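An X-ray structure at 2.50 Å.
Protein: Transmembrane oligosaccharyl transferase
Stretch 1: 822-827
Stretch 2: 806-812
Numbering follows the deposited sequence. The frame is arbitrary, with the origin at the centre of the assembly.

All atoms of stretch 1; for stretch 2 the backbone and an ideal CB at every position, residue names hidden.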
# COMPACT_ATOMS: atom_id res chain seq x y z
N VAL A 822 11.72 -6.63 41.26
CA VAL A 822 10.75 -6.12 40.30
C VAL A 822 11.29 -4.93 39.48
O VAL A 822 11.99 -4.05 40.01
CB VAL A 822 9.38 -5.81 40.96
CG1 VAL A 822 9.48 -4.60 41.86
CG2 VAL A 822 8.32 -5.60 39.89
N VAL A 823 10.98 -4.92 38.19
CA VAL A 823 11.44 -3.87 37.28
C VAL A 823 10.26 -2.95 36.91
O VAL A 823 9.26 -3.41 36.35
CB VAL A 823 12.07 -4.50 36.01
CG1 VAL A 823 12.84 -3.47 35.18
CG2 VAL A 823 13.00 -5.63 36.41
N LEU A 824 10.39 -1.67 37.25
CA LEU A 824 9.33 -0.68 37.04
C LEU A 824 9.73 0.31 35.93
O LEU A 824 10.85 0.81 35.92
CB LEU A 824 9.04 0.07 38.34
CG LEU A 824 8.84 -0.79 39.59
CD1 LEU A 824 8.59 0.06 40.84
CD2 LEU A 824 7.71 -1.77 39.39
N PRO A 825 8.81 0.58 34.98
CA PRO A 825 9.15 1.45 33.85
C PRO A 825 8.65 2.90 33.98
O PRO A 825 9.03 3.73 33.16
CB PRO A 825 8.43 0.77 32.68
CG PRO A 825 7.19 0.21 33.32
CD PRO A 825 7.53 -0.11 34.77
N TYR A 826 7.79 3.20 34.95
CA TYR A 826 7.29 4.57 35.07
C TYR A 826 8.10 5.37 36.09
O TYR A 826 8.42 4.88 37.17
CB TYR A 826 5.80 4.60 35.42
CG TYR A 826 4.89 4.23 34.27
CD1 TYR A 826 4.64 5.13 33.23
CD2 TYR A 826 4.25 2.99 34.23
CE1 TYR A 826 3.79 4.80 32.18
CE2 TYR A 826 3.40 2.66 33.19
CZ TYR A 826 3.17 3.56 32.18
OH TYR A 826 2.34 3.22 31.16
N SER A 827 8.43 6.61 35.74
CA SER A 827 9.12 7.51 36.68
C SER A 827 8.22 8.70 36.99
O SER A 827 7.22 8.94 36.31
CB SER A 827 10.45 8.01 36.12
OG SER A 827 10.25 8.89 35.02
N UNK A 806 -7.56 7.41 33.02
CA UNK A 806 -6.73 6.66 33.95
C UNK A 806 -6.84 5.15 33.76
O UNK A 806 -7.83 4.64 33.22
CB UNK A 806 -7.11 7.03 35.39
N UNK A 807 -5.81 4.44 34.21
CA UNK A 807 -5.84 2.98 34.25
C UNK A 807 -4.83 2.59 35.30
O UNK A 807 -3.99 3.41 35.68
CB UNK A 807 -5.53 2.34 32.89
N UNK A 808 -4.90 1.35 35.77
CA UNK A 808 -3.96 0.89 36.78
C UNK A 808 -2.80 0.12 36.16
O UNK A 808 -3.02 -0.79 35.35
CB UNK A 808 -4.68 0.01 37.81
N UNK A 809 -1.58 0.50 36.51
CA UNK A 809 -0.42 -0.33 36.23
C UNK A 809 -0.30 -1.36 37.34
O UNK A 809 -0.32 -1.01 38.53
CB UNK A 809 0.85 0.51 36.11
N UNK A 810 -0.18 -2.63 36.97
CA UNK A 810 0.03 -3.70 37.94
C UNK A 810 1.18 -4.58 37.50
O UNK A 810 1.34 -4.84 36.31
CB UNK A 810 -1.24 -4.53 38.12
N UNK A 811 1.97 -5.06 38.45
CA UNK A 811 2.89 -6.15 38.18
C UNK A 811 2.98 -6.99 39.43
O UNK A 811 3.00 -6.45 40.54
CB UNK A 811 4.27 -5.64 37.75
N UNK A 812 3.00 -8.32 39.27
CA UNK A 812 3.12 -9.21 40.42
C UNK A 812 4.30 -10.15 40.22
O UNK A 812 4.47 -10.74 39.15
CB UNK A 812 1.83 -10.00 40.63

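Residues 806-812 form an extended strand that runs nearly antiparallel to strand 822-824, at 162°. The two axes come no closer than 8.5 Å, too far for backbone pairing, so contact between the stretches depends on side chains that bridge the gap.

At position 806 the ideal CB has nothing of the other stretch within 5.5 Å, and the extended backbone (-115/157) suits many residues, beta-branched ones among them. The residue is Thr806, which makes no contact here.

Position 807 points its CA-to-CB bond sideways, and nothing lies near the ideal CB. The phenol of Tyr826 extends in this direction, so a long side chain could reach it, whether aromatic, aliphatic or polar. Phe807 does so with chi1 at p: its CZ lies 3.9 Å from Tyr826 OH, which sits at the edge of the phenylalanine ring, near its plane.

Position 808 is out of reach of stretch 1, which places no constraint on it; it is Glu808, whose carboxylate is hydrogen-bonded elsewhere in the structure.

Position 809 points toward stretch 1, with its ideal CB 4.4 Å from Tyr826 CE2. Beyond lie Pro825 and Leu824, a largely apolar surface broken by the carbonyl of Val823. A leucine, methionine or aromatic residue would suit, and a large ring could span the gap. Tyr809, with chi1 at t, spans it. The edge of the Tyr826 ring meets the face of the Tyr809 ring in an offset edge-to-face pair, with planes at 81° and Tyr826 CE2 3.8 Å from Tyr809 CD1. Farther out, Pro825 CD packs 3.8 Å from Tyr809 CZ, and Leu824 CD2 lies 4.5 Å from Tyr809 CE2.

Position 810 lies out of reach of stretch 1, which does not select among side chains there. Trp810 occupies it without touching the other stretch.

Position 811 points toward stretch 1. Its ideal CB is 4.6 Å from Val822 CG2 and 5.4 Å from Leu824 CD2, which would favour an aliphatic chain, while Val823 O, farther along, offers an acceptor to a longer side chain with a donor. Glutamine, lysine, methionine or leucine could all be argued. Gln811, nearly fully extended with chi1 and chi2 both t, carries its terminal amide past Val822 to the neighbourhood of Val823 O and the Tyr809 hydroxyl, so its aliphatic part crosses the gap.

Position 812 points away, leaving the choice open to many residues; Thr812 makes no contact with stretch 1.

Stretch 2, residues 806-812: TFEYWQT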
# COMPACT_ATOMS: atom_id res chain seq x y z
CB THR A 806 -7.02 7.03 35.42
OG1 THR A 806 -8.38 6.67 35.73
CG2 THR A 806 -6.80 8.51 35.64
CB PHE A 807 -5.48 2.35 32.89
CG PHE A 807 -4.11 2.72 32.37
CD1 PHE A 807 -3.97 3.74 31.42
CD2 PHE A 807 -2.97 2.07 32.82
CE1 PHE A 807 -2.71 4.10 30.92
CE2 PHE A 807 -1.70 2.43 32.33
CZ PHE A 807 -1.58 3.45 31.37
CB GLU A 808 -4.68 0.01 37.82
CG GLU A 808 -5.60 0.79 38.75
CD GLU A 808 -4.86 1.86 39.54
OE1 GLU A 808 -3.85 1.53 40.21
OE2 GLU A 808 -5.29 3.03 39.47
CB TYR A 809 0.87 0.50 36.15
CG TYR A 809 2.12 -0.36 35.99
CD1 TYR A 809 2.55 -0.76 34.73
CD2 TYR A 809 2.85 -0.81 37.10
CE1 TYR A 809 3.68 -1.56 34.57
CE2 TYR A 809 3.98 -1.61 36.94
CZ TYR A 809 4.39 -1.98 35.68
OH TYR A 809 5.50 -2.77 35.50
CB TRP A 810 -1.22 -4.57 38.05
CG TRP A 810 -2.30 -4.03 38.93
CD1 TRP A 810 -3.42 -3.35 38.54
CD2 TRP A 810 -2.39 -4.16 40.36
NE1 TRP A 810 -4.19 -3.04 39.63
CE2 TRP A 810 -3.58 -3.53 40.76
CE3 TRP A 810 -1.57 -4.75 41.33
CZ2 TRP A 810 -3.98 -3.46 42.10
CZ3 TRP A 810 -1.96 -4.68 42.66
CH2 TRP A 810 -3.15 -4.04 43.03
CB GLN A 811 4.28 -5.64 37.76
CG GLN A 811 5.21 -6.75 37.29
CD GLN A 811 6.61 -6.25 36.98
OE1 GLN A 811 6.84 -5.05 36.85
NE2 GLN A 811 7.55 -7.18 36.86
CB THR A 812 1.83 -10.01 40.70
OG1 THR A 812 0.82 -9.12 41.18
CG2 THR A 812 2.07 -11.06 41.77
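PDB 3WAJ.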